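Long-range contacts in oxidoreductase (Azotobacter vinelandii, PDB 7D5M), which binds NAD+ and probably works as an NAD-dependent dehydrogenase related to inositol dehydrogenase: residues 140-145 against 210-215; 145-150 against 330-335; 288-293 against 304-309. All coordinates share one frame; numbering follows the deposited sequence.

Contact 1. Residues 140-145 against 210-215; sequences VTYGYA and PLYLSE. With NAD (nicotinamide-adenine-dinucleotide), chain B.
In the helix that brings Tyr212 and Leu213 against Tyr142 and Ala145, the carbonyl O of Leu211 accepts two bonds, from the backbone N of Glu215 and from the hydroxyl OG of Ser214, the latter at 2.6 Å on a lone pair in the carbonyl plane. Serine suits the spot because its short hydroxyl folds back onto its own helix. The contact itself is apolar and aromatic. The rings of Tyr142 and Tyr212 lie nearly parallel, their planes 15° apart, but are offset so that little of one ring covers the other, with centroids 4.7 Å apart. Because of the offset it is Tyr212 CB that sits over the middle of the Tyr142 ring, a CH-pi contact of 3.8 Å to the centroid. Tyr212 carries its CG anti to the backbone N (chi1 -179°), which brings its CD2 to 3.4 Å from Tyr142 CB. At the rim of the Tyr212 ring, in its plane, Ala145 CB meets Tyr212 CE2 at 3.5 Å; a short methyl can lie this close to the ring edge. Leu213 reaches in with CD2, 3.8 Å from Ala145 CA. Successive inverse gamma turns centred on Thr141 and Tyr142 swing the chain out of strand 138-140, and Thr141 lies in the NAD pocket. This is the junction between the NAD-binding Rossmann fold and the C-terminal alpha/beta domain of the GFO/IDH/MocA family.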
loop_
_atom_site.group_PDB
_atom_site.type_symbol
_atom_site.label_atom_id
_atom_site.label_comp_id
_atom_site.label_asym_id
_atom_site.label_seq_id
_atom_site.Cartn_x
_atom_site.Cartn_y
_atom_site.Cartn_z
ATOM N N VAL A 140 24.505 -1.118 23.050
ATOM C CA VAL A 140 23.145 -1.598 23.409
ATOM C C VAL A 140 22.401 -1.888 22.103
ATOM O O VAL A 140 22.461 -1.060 21.182
ATOM C CB VAL A 140 22.418 -0.595 24.320
ATOM C CG1 VAL A 140 21.025 -1.066 24.681
ATOM C CG2 VAL A 140 23.224 -0.327 25.577
ATOM N N THR A 141 21.744 -3.045 22.005
ATOM C CA THR A 141 21.219 -3.548 20.703
ATOM C C THR A 141 19.844 -2.937 20.424
ATOM O O THR A 141 18.861 -3.691 20.240
ATOM C CB THR A 141 21.310 -5.077 20.619
ATOM O OG1 THR A 141 21.037 -5.644 21.889
ATOM C CG2 THR A 141 22.681 -5.552 20.201
ATOM N N TYR A 142 19.799 -1.608 20.290
ATOM C CA TYR A 142 18.684 -0.887 19.631
ATOM C C TYR A 142 18.864 -1.068 18.118
ATOM O O TYR A 142 19.280 -0.135 17.414
ATOM C CB TYR A 142 18.670 0.580 20.053
ATOM C CG TYR A 142 18.211 0.824 21.467
ATOM C CD1 TYR A 142 16.924 0.504 21.872
ATOM C CD2 TYR A 142 19.050 1.424 22.392
ATOM C CE1 TYR A 142 16.486 0.754 23.165
ATOM C CE2 TYR A 142 18.629 1.685 23.685
ATOM C CZ TYR A 142 17.341 1.360 24.071
ATOM O OH TYR A 142 16.900 1.611 25.341
ATOM N N GLY A 143 18.617 -2.290 17.658
ATOM C CA GLY A 143 19.070 -2.811 16.362
ATOM C C GLY A 143 18.456 -2.045 15.207
ATOM O O GLY A 143 19.120 -1.919 14.178
ATOM N N TYR A 144 17.233 -1.538 15.373
ATOM C CA TYR A 144 16.502 -0.862 14.268
ATOM C C TYR A 144 17.258 0.400 13.856
ATOM O O TYR A 144 17.117 0.849 12.717
ATOM C CB TYR A 144 15.060 -0.562 14.677
ATOM C CG TYR A 144 14.320 -1.808 15.079
ATOM C CD1 TYR A 144 13.844 -2.691 14.121
ATOM C CD2 TYR A 144 14.187 -2.160 16.415
ATOM C CE1 TYR A 144 13.196 -3.861 14.476
ATOM C CE2 TYR A 144 13.546 -3.333 16.787
ATOM C CZ TYR A 144 13.057 -4.187 15.814
ATOM O OH TYR A 144 12.430 -5.347 16.153
ATOM N N ALA A 145 18.077 0.944 14.757
ATOM C CA ALA A 145 18.831 2.195 14.527
ATOM C C ALA A 145 19.952 1.963 13.501
ATOM O O ALA A 145 20.536 2.962 13.017
ATOM C CB ALA A 145 19.361 2.702 15.840
ATOM N N PRO A 210 11.242 2.529 19.362
ATOM C CA PRO A 210 10.986 3.755 18.606
ATOM C C PRO A 210 11.382 5.011 19.403
ATOM O O PRO A 210 11.717 6.005 18.794
ATOM C CB PRO A 210 9.485 3.690 18.284
ATOM C CG PRO A 210 8.909 2.758 19.339
ATOM C CD PRO A 210 10.017 1.760 19.624
ATOM N N LEU A 211 11.372 4.941 20.738
ATOM C CA LEU A 211 11.903 6.049 21.585
ATOM C C LEU A 211 13.365 6.299 21.203
ATOM O O LEU A 211 13.733 7.457 20.929
ATOM C CB LEU A 211 11.787 5.708 23.073
ATOM C CG LEU A 211 12.271 6.824 23.997
ATOM C CD1 LEU A 211 11.206 7.895 24.136
ATOM C CD2 LEU A 211 12.673 6.273 25.351
ATOM N N TYR A 212 14.170 5.247 21.133
ATOM C CA TYR A 212 15.594 5.398 20.755
ATOM C C TYR A 212 15.699 5.957 19.328
ATOM O O TYR A 212 16.518 6.854 19.095
ATOM C CB TYR A 212 16.407 4.112 20.903
ATOM C CG TYR A 212 17.834 4.380 20.508
ATOM C CD1 TYR A 212 18.617 5.232 21.275
ATOM C CD2 TYR A 212 18.378 3.864 19.341
ATOM C CE1 TYR A 212 19.910 5.552 20.900
ATOM C CE2 TYR A 212 19.674 4.176 18.954
ATOM C CZ TYR A 212 20.445 5.015 19.741
ATOM O OH TYR A 212 21.731 5.323 19.397
ATOM N N LEU A 213 14.875 5.485 18.388
ATOM C CA LEU A 213 14.880 6.067 17.023
ATOM C C LEU A 213 14.644 7.580 17.116
ATOM O O LEU A 213 15.334 8.309 16.411
ATOM C CB LEU A 213 13.835 5.386 16.139
ATOM C CG LEU A 213 14.054 3.894 15.909
ATOM C CD1 LEU A 213 12.984 3.346 14.985
ATOM C CD2 LEU A 213 15.444 3.608 15.342
ATOM N N SER A 214 13.725 8.053 17.962
ATOM C CA SER A 214 13.459 9.512 18.081
ATOM C C SER A 214 14.700 10.225 18.629
ATOM O O SER A 214 14.948 11.369 18.216
ATOM C CB SER A 214 12.243 9.816 18.909
ATOM O OG SER A 214 12.529 9.664 20.290
ATOM N N GLU A 215 15.467 9.574 19.503
ATOM C CA GLU A 215 16.693 10.183 20.097
ATOM C C GLU A 215 17.791 10.284 19.032
ATOM O O GLU A 215 18.545 11.269 19.043
ATOM C CB GLU A 215 17.157 9.388 21.317
ATOM C CG GLU A 215 16.158 9.457 22.452
ATOM C CD GLU A 215 16.557 8.734 23.723
ATOM O OE1 GLU A 215 17.724 8.300 23.822
ATOM O OE2 GLU A 215 15.684 8.623 24.622
HETATM P PA NAD B . 15.090 -16.233 25.623
HETATM O O1A NAD B . 14.415 -16.671 26.886
HETATM O O2A NAD B . 14.529 -16.612 24.289
HETATM O O5B NAD B . 16.630 -16.683 25.689
HETATM C C5B NAD B . 17.396 -16.681 26.934
HETATM C C4B NAD B . 18.679 -17.437 26.687
HETATM O O4B NAD B . 19.636 -17.161 27.742
HETATM C C3B NAD B . 18.541 -18.964 26.661
HETATM O O3B NAD B . 19.477 -19.513 25.745
HETATM C C2B NAD B . 18.867 -19.334 28.113
HETATM O O2B NAD B . 19.278 -20.669 28.302
HETATM C C1B NAD B . 20.022 -18.374 28.356
HETATM N N9A NAD B . 20.300 -18.085 29.755
HETATM C C8A NAD B . 19.382 -17.750 30.715
HETATM N N7A NAD B . 19.925 -17.471 31.874
HETATM C C5A NAD B . 21.287 -17.609 31.661
HETATM C C6A NAD B . 22.396 -17.431 32.511
HETATM N N6A NAD B . 22.300 -17.035 33.783
HETATM N N1A NAD B . 23.626 -17.638 31.979
HETATM C C2A NAD B . 23.711 -18.029 30.698
HETATM N N3A NAD B . 22.739 -18.214 29.802
HETATM C C4A NAD B . 21.534 -17.986 30.354
HETATM O O3 NAD B . 15.221 -14.621 25.621
HETATM P PN NAD B . 15.343 -13.603 24.363
HETATM O O1N NAD B . 13.972 -13.294 23.829
HETATM O O2N NAD B . 16.380 -14.131 23.417
HETATM O O5D NAD B . 15.878 -12.270 25.073
HETATM C C5D NAD B . 17.128 -12.231 25.764
HETATM C C4D NAD B . 17.458 -10.776 25.954
HETATM O O4D NAD B . 17.474 -10.129 24.656
HETATM C C3D NAD B . 16.431 -10.001 26.789
HETATM O O3D NAD B . 17.094 -9.014 27.558
HETATM C C2D NAD B . 15.520 -9.376 25.726
HETATM O O2D NAD B . 14.873 -8.192 26.169
HETATM C C1D NAD B . 16.544 -9.054 24.636
HETATM N N1N NAD B . 15.976 -8.950 23.257
HETATM C C2N NAD B . 16.264 -7.836 22.498
HETATM C C3N NAD B . 15.711 -7.679 21.226
HETATM C C7N NAD B . 16.199 -6.512 20.395
HETATM O O7N NAD B . 17.223 -5.917 20.749
HETATM N N7N NAD B . 15.513 -6.204 19.299
HETATM C C4N NAD B . 14.760 -8.606 20.784
HETATM C C5N NAD B . 14.468 -9.718 21.572
HETATM C C6N NAD B . 15.197 -9.936 22.721
#

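Contact 2. Residues 145-150 against 330-335; sequences AGHQLI and FEAWSN. With NAD (nicotinamide-adenine-dinucleotide), chain B.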
loop_
_atom_site.group_PDB
_atom_site.type_symbol
_atom_site.label_atom_id
_atom_site.label_comp_id
_atom_site.label_asym_id
_atom_site.label_seq_id
_atom_site.Cartn_x
_atom_site.Cartn_y
_atom_site.Cartn_z
ATOM N N ALA A 145 18.077 0.944 14.757
ATOM C CA ALA A 145 18.831 2.195 14.527
ATOM C C ALA A 145 19.952 1.963 13.501
ATOM O O ALA A 145 20.536 2.962 13.017
ATOM C CB ALA A 145 19.361 2.702 15.840
ATOM N N GLY A 146 20.247 0.703 13.175
ATOM C CA GLY A 146 21.216 0.327 12.136
ATOM C C GLY A 146 20.706 0.540 10.721
ATOM O O GLY A 146 21.526 0.473 9.777
ATOM N N HIS A 147 19.397 0.724 10.523
ATOM C CA HIS A 147 18.817 0.943 9.171
ATOM C C HIS A 147 19.262 2.312 8.641
ATOM O O HIS A 147 19.055 3.320 9.356
ATOM C CB HIS A 147 17.298 0.783 9.182
ATOM C CG HIS A 147 16.870 -0.647 9.177
ATOM N ND1 HIS A 147 16.185 -1.221 10.232
ATOM C CD2 HIS A 147 17.037 -1.625 8.259
ATOM C CE1 HIS A 147 15.953 -2.490 9.957
ATOM N NE2 HIS A 147 16.456 -2.758 8.764
ATOM N N GLN A 148 19.847 2.332 7.437
ATOM C CA GLN A 148 20.402 3.549 6.782
ATOM C C GLN A 148 19.404 4.710 6.847
ATOM O O GLN A 148 19.843 5.866 7.013
ATOM C CB GLN A 148 20.739 3.279 5.313
ATOM C CG GLN A 148 21.964 2.389 5.097
ATOM C CD GLN A 148 21.674 0.906 5.113
ATOM O OE1 GLN A 148 21.255 0.342 6.125
ATOM N NE2 GLN A 148 21.966 0.242 4.009
ATOM N N LEU A 149 18.103 4.457 6.673
ATOM C CA LEU A 149 17.164 5.594 6.489
ATOM C C LEU A 149 16.890 6.299 7.817
ATOM O O LEU A 149 16.341 7.416 7.768
ATOM C CB LEU A 149 15.886 5.121 5.800
ATOM C CG LEU A 149 16.055 4.815 4.316
ATOM C CD1 LEU A 149 14.782 4.208 3.760
ATOM C CD2 LEU A 149 16.443 6.067 3.532
ATOM N N ILE A 150 17.288 5.715 8.955
ATOM C CA ILE A 150 17.222 6.435 10.259
ATOM C C ILE A 150 18.213 7.610 10.202
ATOM O O ILE A 150 17.819 8.728 10.577
ATOM C CB ILE A 150 17.464 5.502 11.459
ATOM C CG1 ILE A 150 16.520 4.297 11.463
ATOM C CG2 ILE A 150 17.368 6.277 12.760
ATOM C CD1 ILE A 150 15.045 4.659 11.380
ATOM N N PHE A 330 18.889 -7.901 9.698
ATOM C CA PHE A 330 20.257 -8.462 9.887
ATOM C C PHE A 330 21.305 -7.434 9.446
ATOM O O PHE A 330 22.362 -7.331 10.098
ATOM C CB PHE A 330 20.423 -9.820 9.206
ATOM C CG PHE A 330 19.707 -10.922 9.943
ATOM C CD1 PHE A 330 20.335 -11.630 10.954
ATOM C CD2 PHE A 330 18.388 -11.232 9.637
ATOM C CE1 PHE A 330 19.667 -12.642 11.633
ATOM C CE2 PHE A 330 17.721 -12.238 10.325
ATOM C CZ PHE A 330 18.361 -12.931 11.329
ATOM N N GLU A 331 21.014 -6.667 8.399
ATOM C CA GLU A 331 21.936 -5.600 7.932
ATOM C C GLU A 331 22.002 -4.502 8.999
ATOM O O GLU A 331 23.109 -4.055 9.321
ATOM C CB GLU A 331 21.498 -5.043 6.579
ATOM C CG GLU A 331 21.905 -5.942 5.428
ATOM C CD GLU A 331 21.256 -7.315 5.425
ATOM O OE1 GLU A 331 21.989 -8.326 5.626
ATOM O OE2 GLU A 331 20.026 -7.379 5.251
ATOM N N ALA A 332 20.852 -4.074 9.510
ATOM C CA ALA A 332 20.770 -3.057 10.585
ATOM C C ALA A 332 21.655 -3.513 11.757
ATOM O O ALA A 332 22.487 -2.719 12.253
ATOM C CB ALA A 332 19.338 -2.853 11.011
ATOM N N TRP A 333 21.502 -4.758 12.197
ATOM C CA TRP A 333 22.299 -5.266 13.346
ATOM C C TRP A 333 23.783 -5.340 12.982
ATOM O O TRP A 333 24.621 -5.055 13.865
ATOM C CB TRP A 333 21.795 -6.620 13.819
ATOM C CG TRP A 333 20.633 -6.537 14.747
ATOM C CD1 TRP A 333 19.392 -6.016 14.515
ATOM C CD2 TRP A 333 20.620 -7.044 16.087
ATOM N NE1 TRP A 333 18.609 -6.161 15.629
ATOM C CE2 TRP A 333 19.336 -6.791 16.605
ATOM C CE3 TRP A 333 21.576 -7.678 16.891
ATOM C CZ2 TRP A 333 18.984 -7.149 17.907
ATOM C CZ3 TRP A 333 21.222 -8.037 18.172
ATOM C CH2 TRP A 333 19.945 -7.759 18.674
ATOM N N SER A 334 24.097 -5.748 11.754
ATOM C CA SER A 334 25.496 -5.810 11.244
ATOM C C SER A 334 26.114 -4.406 11.245
ATOM O O SER A 334 27.312 -4.284 11.568
ATOM C CB SER A 334 25.572 -6.442 9.885
ATOM O OG SER A 334 25.057 -7.765 9.920
ATOM N N ASN A 335 25.326 -3.386 10.905
ATOM C CA ASN A 335 25.770 -1.973 10.876
ATOM C C ASN A 335 26.113 -1.505 12.297
ATOM O O ASN A 335 27.086 -0.759 12.445
ATOM C CB ASN A 335 24.726 -1.093 10.189
ATOM C CG ASN A 335 24.590 -1.454 8.729
ATOM O OD1 ASN A 335 25.535 -1.986 8.144
ATOM N ND2 ASN A 335 23.433 -1.169 8.141
HETATM P PA NAD B . 15.090 -16.233 25.623
HETATM O O1A NAD B . 14.415 -16.671 26.886
HETATM O O2A NAD B . 14.529 -16.612 24.289
HETATM O O5B NAD B . 16.630 -16.683 25.689
HETATM C C5B NAD B . 17.396 -16.681 26.934
HETATM C C4B NAD B . 18.679 -17.437 26.687
HETATM O O4B NAD B . 19.636 -17.161 27.742
HETATM C C3B NAD B . 18.541 -18.964 26.661
HETATM O O3B NAD B . 19.477 -19.513 25.745
HETATM C C2B NAD B . 18.867 -19.334 28.113
HETATM O O2B NAD B . 19.278 -20.669 28.302
HETATM C C1B NAD B . 20.022 -18.374 28.356
HETATM N N9A NAD B . 20.300 -18.085 29.755
HETATM C C8A NAD B . 19.382 -17.750 30.715
HETATM N N7A NAD B . 19.925 -17.471 31.874
HETATM C C5A NAD B . 21.287 -17.609 31.661
HETATM C C6A NAD B . 22.396 -17.431 32.511
HETATM N N6A NAD B . 22.300 -17.035 33.783
HETATM N N1A NAD B . 23.626 -17.638 31.979
HETATM C C2A NAD B . 23.711 -18.029 30.698
HETATM N N3A NAD B . 22.739 -18.214 29.802
HETATM C C4A NAD B . 21.534 -17.986 30.354
HETATM O O3 NAD B . 15.221 -14.621 25.621
HETATM P PN NAD B . 15.343 -13.603 24.363
HETATM O O1N NAD B . 13.972 -13.294 23.829
HETATM O O2N NAD B . 16.380 -14.131 23.417
HETATM O O5D NAD B . 15.878 -12.270 25.073
HETATM C C5D NAD B . 17.128 -12.231 25.764
HETATM C C4D NAD B . 17.458 -10.776 25.954
HETATM O O4D NAD B . 17.474 -10.129 24.656
HETATM C C3D NAD B . 16.431 -10.001 26.789
HETATM O O3D NAD B . 17.094 -9.014 27.558
HETATM C C2D NAD B . 15.520 -9.376 25.726
HETATM O O2D NAD B . 14.873 -8.192 26.169
HETATM C C1D NAD B . 16.544 -9.054 24.636
HETATM N N1N NAD B . 15.976 -8.950 23.257
HETATM C C2N NAD B . 16.264 -7.836 22.498
HETATM C C3N NAD B . 15.711 -7.679 21.226
HETATM C C7N NAD B . 16.199 -6.512 20.395
HETATM O O7N NAD B . 17.223 -5.917 20.749
HETATM N N7N NAD B . 15.513 -6.204 19.299
HETATM C C4N NAD B . 14.760 -8.606 20.784
HETATM C C5N NAD B . 14.468 -9.718 21.572
HETATM C C6N NAD B . 15.197 -9.936 22.721
#
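Ala332 sets its methyl squarely over the imidazole of His147, CB standing 3.5 Å from the ring centroid and only 6° off the normal, a CH-pi contact that a small side chain suits because the backbones are so near. Its carbonyl lies against Gly146: Gly146 CA is 3.3 Å from Ala332 O in a CA-H...O contact, and a CB at Gly146 would collide with that oxygen, so glycine fits there. Trp333 turns to the other side of the helix, toward the cofactor, where its CZ2 comes to 3.6 Å from NAD O7N and the amide carbon C7N lies at the ring edge. Ser334 OG folds back to Phe330 O, 2.7 Å away, on the opposite face of that carbonyl from Ser334 N. Asn335, with CG anti to its carbonyl carbon (chi1 -65°), sends ND2 to Gly146 O in a nearly straight bond of 3.0 Å, while OD1 takes a bond from Arg320. Gln148, whose NE2 is bonded to Asp319 and Glu327, crosses Asn335 at about a right angle. A leucine in place of Asn335 would probably cost Gly146 O its bond from ND2 and Arg320 its bond to OD1, in a buried place. The chemistry implies that small residues, Gly146 and Ala332, permit the close backbone approach, while one side-chain amide satisfies the buried carbonyl of the turn leading into helix 148-158.

Contact 3. Residues 288-293 against 304-309; sequences HPNQLA and LERGMG
Strands 291-296 and 301-305 run antiparallel, with Leu292 and Leu304 as a hydrogen-bonded pair (Leu304 N to Leu292 O 2.7 Å, and Leu292 N to Leu304 O in return) and Gln291 and Glu305 as the adjoining non-hydrogen-bonded pair. Arg306 N gives a further bond to Asn290 O at 3.0 Å. Gln291 and Glu305 lie side by side on one face, where a second subunit packs on them. Both side chains bend at chi2, and Gln291 NE2 bonds Glu305 OE1 at 3.1 Å, meeting it from above the carboxylate plane. Amide and carboxylate suit this partly exposed face, where they pair with each other. Asn290 OD1 rests 3.4 Å from Arg306 CD, near the guanidinium edge; the polar ends look elsewhere, Asn290 ND2 to Glu327 O, and the guanidinium to Asp319 and the carbonyl of His325. Gly307, with positive phi (87°), suits the type II turn from Glu305 to Met308, as the strand ends. On the other face, Leu292 CD2 and Leu304 CD1 touch at 4.1 Å. Within this chain strand 301-305 is an outermost strand of the mixed sheet, with 280-285 on the far side of 291-296, and the two leucines pack on Leu149, Gln152 and Met156 of helix 148-158.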
loop_
_atom_site.group_PDB
_atom_site.type_symbol
_atom_site.label_atom_id
_atom_site.label_comp_id
_atom_site.label_asym_id
_atom_site.label_seq_id
_atom_site.Cartn_x
_atom_site.Cartn_y
_atom_site.Cartn_z
ATOM N N HIS A 288 8.975 -2.446 6.670
ATOM C CA HIS A 288 9.402 -1.997 5.325
ATOM C C HIS A 288 10.529 -0.997 5.516
ATOM O O HIS A 288 10.369 0.178 5.238
ATOM C CB HIS A 288 8.182 -1.487 4.569
ATOM C CG HIS A 288 7.172 -2.572 4.405
ATOM N ND1 HIS A 288 7.356 -3.602 3.519
ATOM C CD2 HIS A 288 6.034 -2.843 5.074
ATOM C CE1 HIS A 288 6.340 -4.437 3.603
ATOM N NE2 HIS A 288 5.506 -3.991 4.548
ATOM N N PRO A 289 11.702 -1.454 5.994
ATOM C CA PRO A 289 12.724 -0.552 6.519
ATOM C C PRO A 289 13.507 0.187 5.429
ATOM O O PRO A 289 14.197 1.127 5.761
ATOM C CB PRO A 289 13.646 -1.516 7.276
ATOM C CG PRO A 289 13.576 -2.776 6.460
ATOM C CD PRO A 289 12.120 -2.867 6.043
ATOM N N ASN A 290 13.340 -0.213 4.166
ATOM C CA ASN A 290 14.106 0.334 3.017
ATOM C C ASN A 290 13.406 1.542 2.395
ATOM O O ASN A 290 13.939 2.051 1.410
ATOM C CB ASN A 290 14.354 -0.753 1.975
ATOM C CG ASN A 290 15.052 -1.940 2.595
ATOM O OD1 ASN A 290 16.093 -1.785 3.237
ATOM N ND2 ASN A 290 14.472 -3.120 2.425
ATOM N N GLN A 291 12.269 1.980 2.947
ATOM C CA GLN A 291 11.531 3.173 2.466
ATOM C C GLN A 291 11.348 4.153 3.620
ATOM O O GLN A 291 11.265 3.720 4.786
ATOM C CB GLN A 291 10.186 2.791 1.851
ATOM C CG GLN A 291 10.335 2.062 0.519
ATOM C CD GLN A 291 10.619 0.591 0.694
ATOM O OE1 GLN A 291 10.012 -0.068 1.538
ATOM N NE2 GLN A 291 11.526 0.057 -0.112
ATOM N N LEU A 292 11.311 5.434 3.291
ATOM C CA LEU A 292 11.029 6.514 4.262
ATOM C C LEU A 292 10.067 7.499 3.600
ATOM O O LEU A 292 10.424 8.068 2.542
ATOM C CB LEU A 292 12.344 7.174 4.669
ATOM C CG LEU A 292 12.215 8.358 5.630
ATOM C CD1 LEU A 292 11.833 7.883 7.018
ATOM C CD2 LEU A 292 13.514 9.138 5.669
ATOM N N ALA A 293 8.864 7.635 4.154
ATOM C CA ALA A 293 7.851 8.597 3.664
ATOM C C ALA A 293 8.354 10.007 3.957
ATOM O O ALA A 293 8.816 10.240 5.079
ATOM C CB ALA A 293 6.510 8.371 4.318
ATOM N N LEU A 304 11.374 7.958 -0.030
ATOM C CA LEU A 304 12.842 7.886 -0.190
ATOM C C LEU A 304 13.240 6.418 -0.069
ATOM O O LEU A 304 12.739 5.748 0.850
ATOM C CB LEU A 304 13.536 8.720 0.885
ATOM C CG LEU A 304 13.013 10.135 1.089
ATOM C CD1 LEU A 304 13.926 10.898 2.032
ATOM C CD2 LEU A 304 12.881 10.883 -0.218
ATOM N N GLU A 305 14.119 5.963 -0.954
ATOM C CA GLU A 305 14.548 4.550 -1.056
ATOM C C GLU A 305 15.997 4.414 -0.604
ATOM O O GLU A 305 16.836 5.228 -1.032
ATOM C CB GLU A 305 14.399 4.062 -2.495
ATOM C CG GLU A 305 12.960 3.773 -2.868
ATOM C CD GLU A 305 12.472 2.360 -2.594
ATOM O OE1 GLU A 305 13.285 1.515 -2.174
ATOM O OE2 GLU A 305 11.259 2.110 -2.816
ATOM N N ARG A 306 16.272 3.378 0.183
ATOM C CA ARG A 306 17.646 2.965 0.555
ATOM C C ARG A 306 18.507 2.897 -0.705
ATOM O O ARG A 306 18.046 2.328 -1.734
ATOM C CB ARG A 306 17.623 1.588 1.213
ATOM C CG ARG A 306 18.948 1.150 1.814
ATOM C CD ARG A 306 18.963 -0.356 2.034
ATOM N NE ARG A 306 18.871 -1.125 0.802
ATOM C CZ ARG A 306 19.849 -1.276 -0.092
ATOM N NH1 ARG A 306 21.026 -0.686 0.084
ATOM N NH2 ARG A 306 19.643 -2.014 -1.170
ATOM N N GLY A 307 19.728 3.422 -0.631
ATOM C CA GLY A 307 20.740 3.220 -1.683
ATOM C C GLY A 307 20.676 4.241 -2.810
ATOM O O GLY A 307 21.524 4.153 -3.717
ATOM N N MET A 308 19.755 5.203 -2.781
ATOM C CA MET A 308 19.609 6.161 -3.909
ATOM C C MET A 308 20.522 7.378 -3.713
ATOM O O MET A 308 20.745 7.805 -2.571
ATOM C CB MET A 308 18.158 6.604 -4.084
ATOM C CG MET A 308 17.273 5.497 -4.623
ATOM S SD MET A 308 17.761 4.878 -6.255
ATOM C CE MET A 308 17.111 6.190 -7.287
ATOM N N GLY A 309 20.994 7.938 -4.828
ATOM C CA GLY A 309 21.993 9.026 -4.844
ATOM C C GLY A 309 21.497 10.335 -4.248
ATOM O O GLY A 309 22.344 11.171 -3.881
#

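How the contacts relate
Contacts 1 and 2 are core contacts and share Ala145: residues 140-145 leave the Rossmann strand, and 145-150 lead into helix 148-158. Both touch NAD, contact 1 through Thr141 and contact 2 through Trp333 of helix 329-349. Contact 1 is carried by aromatic and apolar surfaces, contact 2 by a directed side-chain hydrogen bond and tightly placed small groups. Contact 3 lies farther from the chain centre, away from the cofactor, and is a hairpin in which three of the four crossing hydrogen bonds are backbone to backbone, with a polar face toward another subunit. Helix 148-158, entered through 145-150, packs through Leu149 on that hairpin, whereas contacts 1 and 3 do not touch.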